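PDB 6LUM: succinate dehydrogenase subunit A, which probably serves as the FAD-carrying flavoprotein subunit of succinate dehydrogenase, oxidising succinate to fumarate and passing the electrons on through the flavin. Local coordinates for residues R208-T212 and L458-D463; L224-R229 and G512-L517; Y489-V494 and A508-G512. All blocks are in the same frame, centred on the assembly; numbering follows the deposited sequence.

Contact 1 of 3, residues R208-T212 and L458-D463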
loop_
_atom_site.group_PDB
_atom_site.type_symbol
_atom_site.label_atom_id
_atom_site.label_comp_id
_atom_site.label_asym_id
_atom_site.label_seq_id
_atom_site.Cartn_x
_atom_site.Cartn_y
_atom_site.Cartn_z
ATOM N N ARG D 208 26.780 22.236 -33.721
ATOM C CA ARG D 208 25.911 22.836 -34.717
ATOM C C ARG D 208 26.436 24.154 -35.241
ATOM O O ARG D 208 25.676 24.910 -35.843
ATOM C CB ARG D 208 24.514 23.029 -34.147
ATOM C CG ARG D 208 23.625 21.851 -34.363
ATOM C CD ARG D 208 23.253 21.735 -35.811
ATOM N NE ARG D 208 22.879 20.378 -36.167
ATOM C CZ ARG D 208 22.631 19.983 -37.406
ATOM N NH1 ARG D 208 22.299 18.726 -37.650
ATOM N NH2 ARG D 208 22.717 20.849 -38.398
ATOM N N MET D 209 27.702 24.461 -35.014
ATOM C CA MET D 209 28.348 25.557 -35.710
ATOM C C MET D 209 29.085 25.080 -36.940
ATOM O O MET D 209 29.908 25.816 -37.484
ATOM C CB MET D 209 29.302 26.286 -34.778
ATOM C CG MET D 209 30.253 25.382 -34.067
ATOM S SD MET D 209 31.196 26.283 -32.850
ATOM C CE MET D 209 32.131 24.957 -32.125
ATOM N N TYR D 210 28.814 23.860 -37.376
ATOM C CA TYR D 210 29.394 23.274 -38.567
ATOM C C TYR D 210 28.267 22.856 -39.489
ATOM O O TYR D 210 27.263 22.305 -39.038
ATOM C CB TYR D 210 30.250 22.070 -38.220
ATOM C CG TYR D 210 31.571 22.422 -37.609
ATOM C CD1 TYR D 210 32.601 22.883 -38.386
ATOM C CD2 TYR D 210 31.786 22.291 -36.260
ATOM C CE1 TYR D 210 33.791 23.202 -37.844
ATOM C CE2 TYR D 210 32.977 22.619 -35.710
ATOM C CZ TYR D 210 33.977 23.072 -36.509
ATOM O OH TYR D 210 35.188 23.400 -35.974
ATOM N N LYS D 211 28.426 23.125 -40.782
ATOM C CA LYS D 211 27.377 22.769 -41.725
ATOM C C LYS D 211 27.151 21.271 -41.735
ATOM O O LYS D 211 26.027 20.798 -41.536
ATOM C CB LYS D 211 27.732 23.260 -43.121
ATOM C CG LYS D 211 26.555 23.276 -44.066
ATOM C CD LYS D 211 26.955 23.806 -45.416
ATOM C CE LYS D 211 28.269 23.202 -45.849
ATOM N NZ LYS D 211 28.812 23.864 -47.060
ATOM N N THR D 212 28.212 20.507 -41.952
ATOM C CA THR D 212 28.141 19.053 -41.981
ATOM C C THR D 212 28.498 18.537 -40.596
ATOM O O THR D 212 29.668 18.528 -40.213
ATOM C CB THR D 212 29.090 18.502 -43.036
ATOM O OG1 THR D 212 28.854 19.174 -44.276
ATOM C CG2 THR D 212 28.834 17.035 -43.246
ATOM N N LEU D 458 27.474 31.448 -41.012
ATOM C CA LEU D 458 28.396 30.989 -39.978
ATOM C C LEU D 458 28.811 29.549 -40.213
ATOM O O LEU D 458 30.001 29.223 -40.187
ATOM C CB LEU D 458 27.761 31.123 -38.598
ATOM C CG LEU D 458 28.481 30.353 -37.489
ATOM C CD1 LEU D 458 29.682 31.113 -37.002
ATOM C CD2 LEU D 458 27.555 30.043 -36.347
ATOM N N GLN D 459 27.838 28.667 -40.425
ATOM C CA GLN D 459 28.143 27.248 -40.541
ATOM C C GLN D 459 28.951 26.952 -41.792
ATOM O O GLN D 459 29.885 26.144 -41.759
ATOM C CB GLN D 459 26.850 26.448 -40.522
ATOM C CG GLN D 459 26.086 26.611 -39.244
ATOM C CD GLN D 459 24.846 25.779 -39.208
ATOM O OE1 GLN D 459 24.329 25.468 -38.147
ATOM N NE2 GLN D 459 24.352 25.416 -40.373
ATOM N N GLN D 460 28.629 27.606 -42.904
ATOM C CA GLN D 460 29.423 27.426 -44.109
ATOM C C GLN D 460 30.856 27.890 -43.895
ATOM O O GLN D 460 31.807 27.203 -44.281
ATOM C CB GLN D 460 28.780 28.180 -45.266
ATOM C CG GLN D 460 29.604 28.177 -46.522
ATOM C CD GLN D 460 29.864 26.784 -47.027
ATOM O OE1 GLN D 460 28.992 26.156 -47.617
ATOM N NE2 GLN D 460 31.066 26.287 -46.795
ATOM N N SER D 461 31.034 29.055 -43.272
ATOM C CA SER D 461 32.375 29.580 -43.055
ATOM C C SER D 461 33.188 28.673 -42.147
ATOM O O SER D 461 34.366 28.409 -42.414
ATOM C CB SER D 461 32.283 30.984 -42.467
ATOM O OG SER D 461 33.514 31.392 -41.921
ATOM N N MET D 462 32.577 28.185 -41.070
ATOM C CA MET D 462 33.294 27.302 -40.161
ATOM C C MET D 462 33.672 26.004 -40.846
ATOM O O MET D 462 34.827 25.586 -40.783
ATOM C CB MET D 462 32.457 27.027 -38.918
ATOM C CG MET D 462 32.460 28.153 -37.917
ATOM S SD MET D 462 33.986 28.257 -36.982
ATOM C CE MET D 462 33.726 26.967 -35.781
ATOM N N ASP D 463 32.729 25.359 -41.531
ATOM C CA ASP D 463 33.063 24.098 -42.175
ATOM C C ASP D 463 34.007 24.283 -43.353
ATOM O O ASP D 463 34.629 23.315 -43.789
ATOM C CB ASP D 463 31.790 23.390 -42.617
ATOM C CG ASP D 463 31.942 21.891 -42.636
ATOM O OD1 ASP D 463 31.258 21.214 -41.842
ATOM O OD2 ASP D 463 32.738 21.379 -43.444
#

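Contact 2 of 3, residues L224-R229 and G512-L517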
loop_
_atom_site.group_PDB
_atom_site.type_symbol
_atom_site.label_atom_id
_atom_site.label_comp_id
_atom_site.label_asym_id
_atom_site.label_seq_id
_atom_site.Cartn_x
_atom_site.Cartn_y
_atom_site.Cartn_z
ATOM N N LEU D 224 27.806 25.763 -22.106
ATOM C CA LEU D 224 29.084 26.387 -22.401
ATOM C C LEU D 224 28.924 27.884 -22.610
ATOM O O LEU D 224 29.710 28.672 -22.087
ATOM C CB LEU D 224 29.711 25.739 -23.632
ATOM C CG LEU D 224 30.243 24.312 -23.568
ATOM C CD1 LEU D 224 29.136 23.312 -23.658
ATOM C CD2 LEU D 224 31.186 24.111 -24.700
ATOM N N GLY D 225 27.901 28.297 -23.355
ATOM C CA GLY D 225 27.698 29.716 -23.586
ATOM C C GLY D 225 27.350 30.476 -22.321
ATOM O O GLY D 225 27.832 31.587 -22.106
ATOM N N ILE D 226 26.518 29.888 -21.465
ATOM C CA ILE D 226 26.166 30.518 -20.196
ATOM C C ILE D 226 27.405 30.688 -19.329
ATOM O O ILE D 226 27.731 31.793 -18.880
ATOM C CB ILE D 226 25.099 29.689 -19.469
ATOM C CG1 ILE D 226 23.744 29.847 -20.136
ATOM C CG2 ILE D 226 25.014 30.096 -18.039
ATOM C CD1 ILE D 226 22.772 28.797 -19.716
ATOM N N VAL D 227 28.111 29.586 -19.076
ATOM C CA VAL D 227 29.298 29.637 -18.236
ATOM C C VAL D 227 30.351 30.557 -18.831
ATOM O O VAL D 227 31.124 31.178 -18.100
ATOM C CB VAL D 227 29.818 28.206 -18.026
ATOM C CG1 VAL D 227 31.248 28.203 -17.567
ATOM C CG2 VAL D 227 28.940 27.490 -17.029
ATOM N N PHE D 228 30.383 30.699 -20.148
ATOM C CA PHE D 228 31.370 31.567 -20.766
ATOM C C PHE D 228 30.974 33.029 -20.685
ATOM O O PHE D 228 31.845 33.896 -20.609
ATOM C CB PHE D 228 31.564 31.152 -22.216
ATOM C CG PHE D 228 32.689 31.837 -22.894
ATOM C CD1 PHE D 228 33.983 31.626 -22.491
ATOM C CD2 PHE D 228 32.455 32.677 -23.952
ATOM C CE1 PHE D 228 35.013 32.250 -23.124
ATOM C CE2 PHE D 228 33.485 33.308 -24.580
ATOM C CZ PHE D 228 34.763 33.094 -24.169
ATOM N N ARG D 229 29.678 33.323 -20.703
ATOM C CA ARG D 229 29.232 34.702 -20.579
ATOM C C ARG D 229 29.323 35.203 -19.150
ATOM O O ARG D 229 29.548 36.396 -18.936
ATOM C CB ARG D 229 27.799 34.834 -21.079
ATOM C CG ARG D 229 27.696 34.911 -22.574
ATOM C CD ARG D 229 26.270 34.783 -23.045
ATOM N NE ARG D 229 26.093 35.373 -24.367
ATOM C CZ ARG D 229 24.989 35.263 -25.093
ATOM N NH1 ARG D 229 23.958 34.582 -24.629
ATOM N NH2 ARG D 229 24.914 35.836 -26.282
ATOM N N GLY D 512 22.967 33.280 -30.924
ATOM C CA GLY D 512 23.932 34.026 -30.119
ATOM C C GLY D 512 25.015 33.140 -29.524
ATOM O O GLY D 512 26.218 33.422 -29.646
ATOM N N PHE D 513 24.602 32.055 -28.867
ATOM C CA PHE D 513 25.548 31.093 -28.311
ATOM C C PHE D 513 26.443 30.502 -29.387
ATOM O O PHE D 513 27.645 30.310 -29.169
ATOM C CB PHE D 513 24.798 29.972 -27.605
ATOM C CG PHE D 513 24.028 30.417 -26.410
ATOM C CD1 PHE D 513 24.635 31.131 -25.406
ATOM C CD2 PHE D 513 22.693 30.108 -26.282
ATOM C CE1 PHE D 513 23.924 31.529 -24.303
ATOM C CE2 PHE D 513 21.984 30.508 -25.182
ATOM C CZ PHE D 513 22.599 31.219 -24.193
ATOM N N LEU D 514 25.868 30.164 -30.541
ATOM C CA LEU D 514 26.677 29.606 -31.619
ATOM C C LEU D 514 27.789 30.559 -32.017
ATOM O O LEU D 514 28.922 30.132 -32.253
ATOM C CB LEU D 514 25.808 29.281 -32.828
ATOM C CG LEU D 514 24.918 28.051 -32.743
ATOM C CD1 LEU D 514 24.337 27.738 -34.091
ATOM C CD2 LEU D 514 25.719 26.900 -32.235
ATOM N N LEU D 515 27.493 31.855 -32.088
ATOM C CA LEU D 515 28.524 32.809 -32.488
ATOM C C LEU D 515 29.627 32.916 -31.442
ATOM O O LEU D 515 30.821 32.938 -31.784
ATOM C CB LEU D 515 27.905 34.175 -32.749
ATOM C CG LEU D 515 27.100 34.327 -34.032
ATOM C CD1 LEU D 515 26.238 35.536 -33.916
ATOM C CD2 LEU D 515 28.010 34.448 -35.218
ATOM N N GLU D 516 29.251 32.969 -30.159
ATOM C CA GLU D 516 30.274 33.017 -29.111
ATOM C C GLU D 516 31.195 31.808 -29.169
ATOM O O GLU D 516 32.428 31.946 -29.166
ATOM C CB GLU D 516 29.640 33.100 -27.732
ATOM C CG GLU D 516 29.042 34.421 -27.404
ATOM C CD GLU D 516 28.579 34.468 -25.978
ATOM O OE1 GLU D 516 28.650 33.418 -25.307
ATOM O OE2 GLU D 516 28.148 35.548 -25.527
ATOM N N LEU D 517 30.613 30.611 -29.197
ATOM C CA LEU D 517 31.425 29.402 -29.196
ATOM C C LEU D 517 32.268 29.289 -30.453
ATOM O O LEU D 517 33.389 28.775 -30.401
ATOM C CB LEU D 517 30.536 28.178 -29.043
ATOM C CG LEU D 517 29.703 28.200 -27.773
ATOM C CD1 LEU D 517 28.886 26.946 -27.664
ATOM C CD2 LEU D 517 30.605 28.353 -26.583
#

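Contact 3 of 3, residues Y489-V494 and A508-G512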
loop_
_atom_site.group_PDB
_atom_site.type_symbol
_atom_site.label_atom_id
_atom_site.label_comp_id
_atom_site.label_asym_id
_atom_site.label_seq_id
_atom_site.Cartn_x
_atom_site.Cartn_y
_atom_site.Cartn_z
ATOM N N TYR D 489 24.344 40.207 -36.546
ATOM C CA TYR D 489 23.406 39.694 -35.557
ATOM C C TYR D 489 22.806 40.799 -34.710
ATOM O O TYR D 489 21.746 40.602 -34.114
ATOM C CB TYR D 489 24.113 38.673 -34.665
ATOM C CG TYR D 489 23.279 38.085 -33.555
ATOM C CD1 TYR D 489 22.483 36.981 -33.773
ATOM C CD2 TYR D 489 23.311 38.618 -32.286
ATOM C CE1 TYR D 489 21.732 36.439 -32.766
ATOM C CE2 TYR D 489 22.562 38.082 -31.275
ATOM C CZ TYR D 489 21.778 36.992 -31.521
ATOM O OH TYR D 489 21.030 36.455 -30.510
ATOM N N SER D 490 23.451 41.961 -34.655
ATOM C CA SER D 490 22.950 43.075 -33.863
ATOM C C SER D 490 21.574 43.540 -34.310
ATOM O O SER D 490 20.870 44.194 -33.534
ATOM C CB SER D 490 23.930 44.238 -33.942
ATOM O OG SER D 490 23.421 45.372 -33.274
ATOM N N ARG D 491 21.176 43.227 -35.540
ATOM C CA ARG D 491 19.912 43.684 -36.106
ATOM C C ARG D 491 19.227 42.515 -36.816
ATOM O O ARG D 491 19.374 42.319 -38.019
ATOM C CB ARG D 491 20.167 44.854 -37.032
ATOM C CG ARG D 491 21.224 44.597 -38.076
ATOM C CD ARG D 491 21.485 45.824 -38.893
ATOM N NE ARG D 491 22.266 45.509 -40.079
ATOM C CZ ARG D 491 23.589 45.543 -40.128
ATOM N NH1 ARG D 491 24.281 45.888 -39.054
ATOM N NH2 ARG D 491 24.219 45.240 -41.252
ATOM N N ILE D 492 18.443 41.747 -36.068
ATOM C CA ILE D 492 17.711 40.631 -36.651
ATOM C C ILE D 492 16.228 40.830 -36.400
ATOM O O ILE D 492 15.825 41.740 -35.671
ATOM C CB ILE D 492 18.174 39.278 -36.085
ATOM C CG1 ILE D 492 18.238 39.342 -34.564
ATOM C CG2 ILE D 492 19.507 38.865 -36.677
ATOM C CD1 ILE D 492 18.316 38.007 -33.920
ATOM N N THR D 493 15.409 39.968 -36.989
ATOM C CA THR D 493 13.966 40.064 -36.869
ATOM C C THR D 493 13.406 38.752 -36.358
ATOM O O THR D 493 13.602 37.704 -36.976
ATOM C CB THR D 493 13.319 40.403 -38.212
ATOM O OG1 THR D 493 13.665 39.399 -39.171
ATOM C CG2 THR D 493 13.794 41.739 -38.706
ATOM N N VAL D 494 12.725 38.814 -35.229
ATOM C CA VAL D 494 11.847 37.739 -34.797
ATOM C C VAL D 494 10.454 38.057 -35.309
ATOM O O VAL D 494 9.830 39.027 -34.866
ATOM C CB VAL D 494 11.860 37.600 -33.269
ATOM C CG1 VAL D 494 11.029 36.427 -32.850
ATOM C CG2 VAL D 494 13.273 37.434 -32.777
ATOM N N ALA D 508 16.849 32.583 -32.490
ATOM C CA ALA D 508 17.773 33.715 -32.464
ATOM C C ALA D 508 18.676 33.667 -31.235
ATOM O O ALA D 508 19.899 33.887 -31.321
ATOM C CB ALA D 508 16.988 35.018 -32.497
ATOM N N ILE D 509 18.088 33.366 -30.081
ATOM C CA ILE D 509 18.865 33.297 -28.848
ATOM C C ILE D 509 19.958 32.240 -28.955
ATOM O O ILE D 509 21.089 32.459 -28.514
ATOM C CB ILE D 509 17.935 33.041 -27.654
ATOM C CG1 ILE D 509 17.166 34.309 -27.305
ATOM C CG2 ILE D 509 18.721 32.594 -26.471
ATOM C CD1 ILE D 509 16.290 34.159 -26.108
ATOM N N GLU D 510 19.651 31.090 -29.562
ATOM C CA GLU D 510 20.660 30.044 -29.719
ATOM C C GLU D 510 21.726 30.425 -30.736
ATOM O O GLU D 510 22.880 30.004 -30.610
ATOM C CB GLU D 510 20.019 28.726 -30.131
ATOM C CG GLU D 510 18.834 28.289 -29.299
ATOM C CD GLU D 510 19.210 27.729 -27.951
ATOM O OE1 GLU D 510 18.808 28.313 -26.925
ATOM O OE2 GLU D 510 19.892 26.687 -27.915
ATOM N N LEU D 511 21.363 31.188 -31.762
ATOM C CA LEU D 511 22.383 31.685 -32.675
ATOM C C LEU D 511 23.402 32.550 -31.947
ATOM O O LEU D 511 24.585 32.560 -32.307
ATOM C CB LEU D 511 21.729 32.461 -33.811
ATOM C CG LEU D 511 22.664 33.148 -34.787
ATOM C CD1 LEU D 511 23.582 32.140 -35.405
ATOM C CD2 LEU D 511 21.870 33.859 -35.836
ATOM N N GLY D 512 22.967 33.280 -30.924
ATOM C CA GLY D 512 23.932 34.026 -30.119
ATOM C C GLY D 512 25.015 33.140 -29.524
ATOM O O GLY D 512 26.218 33.422 -29.646
#

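Contact 1 of 3, residues R208-T212 and L458-D463
Met209 and Tyr210 press against Met462 where a loop of the FAD-binding domain, entered after strand 198-201, runs over helix 451-465 of the fumarate reductase flavoprotein C-terminal region. The nearest CA atoms are those of Tyr210 and Gln459, 4.6 Å apart. The apolar contacts centre on Met462. Its chain bends at both chi2 and chi3, bringing the terminal methyl to two partners: Met462 CE lies 3.9 Å from Met209 SD and 4.0 Å from Tyr210 CZ. Met209 reaches it with an extended chain. One turn earlier on the helix, Leu458 CD2 lies loosely against Met209 CB. The Tyr210 ring also passes the helix backbone at Met462 and Asp463, while its hydroxyl is hydrogen-bonded to Ala466 O beyond the segment. Phe242 and His240 meet this ring edge-to-face, and Met462 continues onto Val522 of helix 503-527, so the methionine-tyrosine cluster spans several parts of the fold. The polar contacts lie toward the more open side. Lys211 and Gln460 run alongside each other in the same direction; Lys211 NZ is hydrogen-bonded to the side-chain oxygen OE1 of Gln460, though the modelled spacing is too short to be trusted. The Lys211 amide gives only a weak bond to the carbonyl of Gln459, an oxygen that also accepts the helix bond from Asp463 N. Asp463 makes a sounder link to the loop: with its CG anti to the backbone N (chi1 -151°), the carboxylate faces Thr212. There Thr212 N donates to Asp463 OD1 over 3.1 Å, arriving from above the carboxylate plane, 48° out of it.

Contact 2 of 3, residues L224-R229 and G512-L517
Arg229 and Glu516 both set CG beside the backbone N and opposite the carbonyl carbon (chi1 -80° for Arg229), and both then run out extended, so that their charged ends meet between two crossing helices. Helix 223-229 belongs to the FAD-binding domain and helix 503-527 to the C-terminal flavoprotein region; the short segments have axes 9.7 Å apart and inclined at 67°. The two side chains cross at about a right angle, and their flat groups stand 90° to each other. Glu516 OE2 sits at the guanidinium edge, near its plane, and takes the NE hydrogen of Arg229 in a salt bridge; its modelled length is doubtful. The other oxygen, Glu516 OE1, lies at the edge of the Phe228 ring, 4.1 Å from Phe228 CD2. A longer, weak ion pair with Lys556 may add to the charge balance round this buried carboxylate. Phe513 meets the guanidinium at a different nitrogen, Arg229 NH1, its ring tilted against the guanidinium plane. Packing is close where Gly225 faces the same phenylalanine: the CA atoms of Gly225 and Phe513 are 5.4 Å apart, and with no side chain on the glycine the ring carbon CD1 of Phe513 comes to 3.8 Å from Gly225 CA. Ile226, whose side chain is about 5 Å from the bound FAD at the nearest atoms, adds a looser touch to Phe513 CZ. Beside the glycine, Leu224 and Leu517 pack together, both also resting on Leu234 of strand 234-235. There one methyl, Leu517 CD2, reaches Leu224 CB at 4.0 Å.

Contact 3 of 3, residues Y489-V494 and A508-G512
Ala508 O is gripped by two donors that reach it from opposite faces of its carbonyl plane: Tyr489 OH, at 2.9 Å from Ala508 O, and the helix amide Gly512 N, at 3.2 Å from the same oxygen. The hydroxyl stands well above the carbonyl plane, 57° out of it, and meets the C=O at an angle of 121°, while the oxygen itself lies in the plane of the tyrosine ring, at its edge. Tyr489 comes to this position because its CG is anti to the backbone N (chi1 178°), which sends the ring from the loop to the helix. On the way the ring slides past Leu511 in the opposite direction; CD2 of Leu511 approaches the ring edge, 3.8 Å from Tyr489 CD1. The contact pins the loop linking helix 472-488 to helix 503-527 against the second of them, within the helical part of the flavoprotein's C-terminal region. Helix 433-443 covers the same junction, its Ile442 touching both Tyr489 and Ala508. A phenylalanine in place of Tyr489 would probably leave the Ala508 carbonyl with its helix bond alone and deprive the loop of this tie to the helix. Further along the loop, two apolar chains meet one small methyl. Ile492 and Leu511 also share Val451 and Ile454 of helix 451-465 as neighbours. Ile492 CD1 lies 3.6 Å from Ala508 CB, and Val494 CG2 reaches the same methyl from farther off, at 4.4 Å.

From the N terminus, the chain passes 208-212 and then helix 223-229, both in the FAD-binding domain, and so opens contacts 1 and 2 in turn. Contact 1 closes first, at helix 451-465; contact 2 closes only at helix 503-527, so the two loops cross. Contact 3 opens after helix 472-488 and closes 14 residues later, nested inside the loop of contact 2 and in series after contact 1. Contacts 2 and 3 share Gly512 on helix 503-527, where Leu515 also packs on Tyr489. Leu458 packs on Leu514 and Leu515, joining contacts 1 and 2. Together the first two tie the FAD-binding domain to the C-terminal helices, while contact 3 ties the loop after helix 472-488 to helix 503-527.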